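Local coordinates for amidohydrolase 3 domain-containing protein (PDB 3GGM), which probably hydrolyses carbon-nitrogen bonds other than peptide bonds, as a member of the amidohydrolase family, and is seen here as a short N-terminal segment, at the interface of chains A and B. Residues are numbered along the deposited sequence; one frame, centred on the assembly and turned at random. Chains: chain A/B, uncharacterized protein BT9727_2919.

Contact 1: the interface of chains A and B. Residues chain A 62-63, 70, 72; chain B 62, 70, 72.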
loop_
_atom_site.group_PDB
_atom_site.type_symbol
_atom_site.label_atom_id
_atom_site.label_comp_id
_atom_site.label_asym_id
_atom_site.label_seq_id
_atom_site.Cartn_x
_atom_site.Cartn_y
_atom_site.Cartn_z
ATOM N N GLY A 62 -6.451 4.805 -1.927
ATOM C CA GLY A 62 -6.601 3.508 -1.278
ATOM C C GLY A 62 -6.514 2.390 -2.310
ATOM O O GLY A 62 -6.704 2.633 -3.507
ATOM N N LEU A 63 -6.198 1.175 -1.870
ATOM C CA LEU A 63 -6.119 0.047 -2.792
ATOM C C LEU A 63 -7.480 -0.047 -3.458
ATOM O O LEU A 63 -8.512 -0.080 -2.789
ATOM C CB LEU A 63 -5.807 -1.258 -2.057
ATOM C CG LEU A 63 -4.420 -1.419 -1.426
ATOM C CD1 LEU A 63 -3.337 -1.032 -2.438
ATOM C CD2 LEU A 63 -4.329 -0.543 -0.184
ATOM N N VAL A 70 -9.478 -4.469 1.215
ATOM C CA VAL A 70 -8.780 -3.719 2.258
ATOM C C VAL A 70 -9.528 -3.990 3.554
ATOM O O VAL A 70 -10.722 -3.723 3.635
ATOM C CB VAL A 70 -8.813 -2.200 1.984
ATOM C CG1 VAL A 70 -7.908 -1.465 2.992
ATOM C CG2 VAL A 70 -8.367 -1.925 0.556
ATOM N N ARG A 72 -10.934 -3.153 6.819
ATOM C CA ARG A 72 -11.264 -1.918 7.532
ATOM C C ARG A 72 -11.577 -2.091 9.021
ATOM O O ARG A 72 -11.957 -3.171 9.476
ATOM C CB ARG A 72 -12.466 -1.245 6.856
ATOM C CG ARG A 72 -12.302 -1.015 5.351
ATOM C CD ARG A 72 -11.124 -0.082 5.070
ATOM N NE ARG A 72 -11.347 1.255 5.627
ATOM C CZ ARG A 72 -12.140 2.172 5.089
ATOM N NH1 ARG A 72 -12.791 1.909 3.963
ATOM N NH2 ARG A 72 -12.298 3.348 5.684
ATOM N N GLY B 62 -5.876 -2.149 6.339
ATOM C CA GLY B 62 -5.885 -0.800 5.819
ATOM C C GLY B 62 -4.688 -0.060 6.384
ATOM O O GLY B 62 -4.281 -0.300 7.520
ATOM N N VAL B 70 -5.710 8.016 3.722
ATOM C CA VAL B 70 -5.977 7.152 2.583
ATOM C C VAL B 70 -7.246 7.649 1.911
ATOM O O VAL B 70 -8.307 7.691 2.525
ATOM C CB VAL B 70 -6.176 5.676 3.021
ATOM C CG1 VAL B 70 -6.388 4.799 1.794
ATOM C CG2 VAL B 70 -4.960 5.190 3.804
ATOM N N ARG B 72 -10.397 7.374 -0.018
ATOM C CA ARG B 72 -11.335 6.284 -0.280
ATOM C C ARG B 72 -12.358 6.668 -1.347
ATOM O O ARG B 72 -13.044 5.807 -1.902
ATOM C CB ARG B 72 -12.082 5.908 1.010
ATOM C CG ARG B 72 -11.206 5.416 2.166
ATOM C CD ARG B 72 -10.489 4.111 1.826
ATOM N NE ARG B 72 -9.636 3.663 2.925
ATOM C CZ ARG B 72 -8.736 2.690 2.828
ATOM N NH1 ARG B 72 -8.567 2.052 1.681
ATOM N NH2 ARG B 72 -7.989 2.365 3.875
HETATM O O HOH W 1 -9.785 1.918 -1.257
#
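Two valine-on-glycine contacts form the apolar centre of this two-fold related crossing. The CG1 methyl of B:Val70 rests 3.3 Å from A:Gly62 CA, and A:Val70 returns the contact with its CG1 3.5 Å from B:Gly62 CA. In both valines CG1 lies anti to the backbone N (chi1 -172° in A:Val70, -177° in B:Val70), which points that methyl at the bare alpha-carbon of the partner, where no side chain stands in the way. The B:Arg72 guanidinium is laid over this centre. B:Val70 CG1 of its own chain supports one face, and from across the interface A:Val70 CG1 comes within 3.8 Å of B:Arg72 NH1. Further out, the two Arg72 side chains slide past each other in opposite directions and stack with their planes 23° apart, B:Arg72 NE over the centre of the A:Arg72 guanidinium and 3.6 Å from A:Arg72 CZ. The overlap is offset, and solvent would probably moderate any like-charge repulsion. At the rim, water 1 sits in the plane of the B:Arg72 guanidinium at its edge, 3.2 Å from NH1, and reaches the backbone carbonyl A:Leu63 O at 2.8 Å. In the fold, the glycines follow strand 58-61, the valines belong to strand 68-71, and the arginines lie just beyond it, so the patch marks where the two C-terminal segments pass each other.

Contact 2: the interface of chains A and B. Residues chain A 8, 28, 52, 54, 59-60; chain B 69, 71.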
loop_
_atom_site.group_PDB
_atom_site.type_symbol
_atom_site.label_atom_id
_atom_site.label_comp_id
_atom_site.label_asym_id
_atom_site.label_seq_id
_atom_site.Cartn_x
_atom_site.Cartn_y
_atom_site.Cartn_z
ATOM N N LEU A 8 -9.727 17.663 -0.956
ATOM C CA LEU A 8 -8.795 17.419 0.132
ATOM C C LEU A 8 -7.683 18.427 -0.105
ATOM O O LEU A 8 -7.128 18.479 -1.203
ATOM C CB LEU A 8 -8.230 16.000 0.069
ATOM C CG LEU A 8 -9.192 14.819 0.245
ATOM C CD1 LEU A 8 -9.956 14.571 -1.048
ATOM C CD2 LEU A 8 -8.397 13.577 0.603
ATOM N N ILE A 28 -12.170 15.987 -6.277
ATOM C CA ILE A 28 -12.795 14.768 -6.779
ATOM C C ILE A 28 -14.261 15.015 -7.098
ATOM O O ILE A 28 -14.998 15.571 -6.278
ATOM C CB ILE A 28 -12.711 13.633 -5.726
ATOM C CG1 ILE A 28 -11.246 13.349 -5.391
ATOM C CG2 ILE A 28 -13.415 12.363 -6.242
ATOM C CD1 ILE A 28 -11.063 12.351 -4.262
ATOM N N ILE A 52 -11.809 18.423 3.035
ATOM C CA ILE A 52 -11.027 17.807 4.093
ATOM C C ILE A 52 -9.650 18.436 4.221
ATOM O O ILE A 52 -8.828 18.354 3.310
ATOM C CB ILE A 52 -10.827 16.298 3.842
ATOM C CG1 ILE A 52 -12.181 15.590 3.762
ATOM C CG2 ILE A 52 -9.973 15.702 4.947
ATOM C CD1 ILE A 52 -12.071 14.100 3.512
ATOM N N LEU A 54 -6.285 18.146 5.215
ATOM C CA LEU A 54 -5.351 17.058 5.481
ATOM C C LEU A 54 -4.335 17.345 6.601
ATOM O O LEU A 54 -3.594 16.450 7.016
ATOM C CB LEU A 54 -4.595 16.702 4.192
ATOM C CG LEU A 54 -5.469 16.131 3.069
ATOM C CD1 LEU A 54 -4.682 16.080 1.766
ATOM C CD2 LEU A 54 -5.973 14.734 3.470
ATOM N N ALA A 59 -1.521 12.270 1.417
ATOM C CA ALA A 59 -2.737 11.609 0.953
ATOM C C ALA A 59 -2.360 10.585 -0.124
ATOM O O ALA A 59 -1.624 10.898 -1.059
ATOM C CB ALA A 59 -3.715 12.634 0.396
ATOM N N ILE A 60 -2.854 9.359 0.019
ATOM C CA ILE A 60 -2.552 8.299 -0.937
ATOM C C ILE A 60 -3.836 7.572 -1.372
ATOM O O ILE A 60 -4.731 7.329 -0.561
ATOM C CB ILE A 60 -1.569 7.284 -0.302
ATOM C CG1 ILE A 60 -0.382 8.035 0.307
ATOM C CG2 ILE A 60 -1.063 6.319 -1.352
ATOM C CD1 ILE A 60 0.502 7.190 1.215
ATOM N N HIS B 69 -3.327 9.928 5.048
ATOM C CA HIS B 69 -4.762 9.945 4.835
ATOM C C HIS B 69 -4.965 9.107 3.586
ATOM O O HIS B 69 -4.430 9.430 2.520
ATOM C CB HIS B 69 -5.309 11.349 4.574
ATOM C CG HIS B 69 -6.746 11.353 4.145
ATOM N ND1 HIS B 69 -7.789 11.504 5.030
ATOM C CD2 HIS B 69 -7.311 11.128 2.934
ATOM C CE1 HIS B 69 -8.935 11.370 4.386
ATOM N NE2 HIS B 69 -8.674 11.139 3.112
ATOM N N ILE B 71 -7.127 8.044 0.648
ATOM C CA ILE B 71 -8.269 8.532 -0.103
ATOM C C ILE B 71 -9.145 7.337 -0.456
ATOM O O ILE B 71 -8.689 6.405 -1.116
ATOM C CB ILE B 71 -7.825 9.228 -1.407
ATOM C CG1 ILE B 71 -6.842 10.361 -1.085
ATOM C CG2 ILE B 71 -9.050 9.773 -2.130
ATOM C CD1 ILE B 71 -6.059 10.863 -2.274
#
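Strand 68-71 of chain B runs beside strand 58-61 of chain A, and backbone hydrogen bonds from both the N and the O of A:Ile60 join them. A:Ile60 N donates to B:His69 O at 3.0 Å. The return bond, from B:Ile71 N to A:Ile60 O, spans 2.8 Å. One residue of chain A thus bonds to two alternate residues of chain B, the pattern of a parallel sheet, and A:Ala59 pairs with B:His69 as a parallel bridge.

The aromatic contact belongs to B:His69. Its CG is anti to the backbone N (chi1 171°), which carries the imidazole away from the strand and in among the aliphatic side chains of chain A. A:Leu54 crosses it at about a right angle and sets its CD2 methyl over the ring face, 4.0 Å from the centroid, in a CH-pi contact. A:Leu8, also crossing at about a right angle, brings its CD2 obliquely over the NE2–CD2 rim, on the face that A:Leu54 covers, 3.5 Å from B:His69 NE2. A:Ile52 CD1 stands farther off, 4.2 Å from B:His69 CE1.

Purely aliphatic packing gathers around B:Ile71, whose branches address different neighbours. B:Ile71 CG2 meets A:Ile28 CD1 at 3.9 Å, while CG1 lies near the same A:Leu8 methyl that touches the histidine. The terminal B:Ile71 CD1 turns instead toward A:Ala59 CB, 4.0 Å away. A:Leu8 therefore packs against both inward-facing side chains of the incoming strand.

Through these contacts one subunit's last strand adds to the edge of the other's sheet, possibly as a strand swap, and covers its apolar surface. Because the chain is a fragment of a much longer protein, this pairing may belong to the truncated construct rather than the full-length protein.

The C-alpha centres of contact 1 and contact 2 lie about 12 Å apart, and strand 68-71 of chain B runs through both. Its residues alternate: B:His69 and B:Ile71 serve contact 2, while B:Val70 serves contact 1, joined there by B:Arg72 just after the strand. On chain A, strand 58-61 supplies the edge for contact 2 and leads directly into A:Gly62 of contact 1. Symmetry gives contact 2 a twin with the chains exchanged, and contact 1 lies between the two, where the two added strands meet. The interface thus combines reciprocal strand addition with a central crossing.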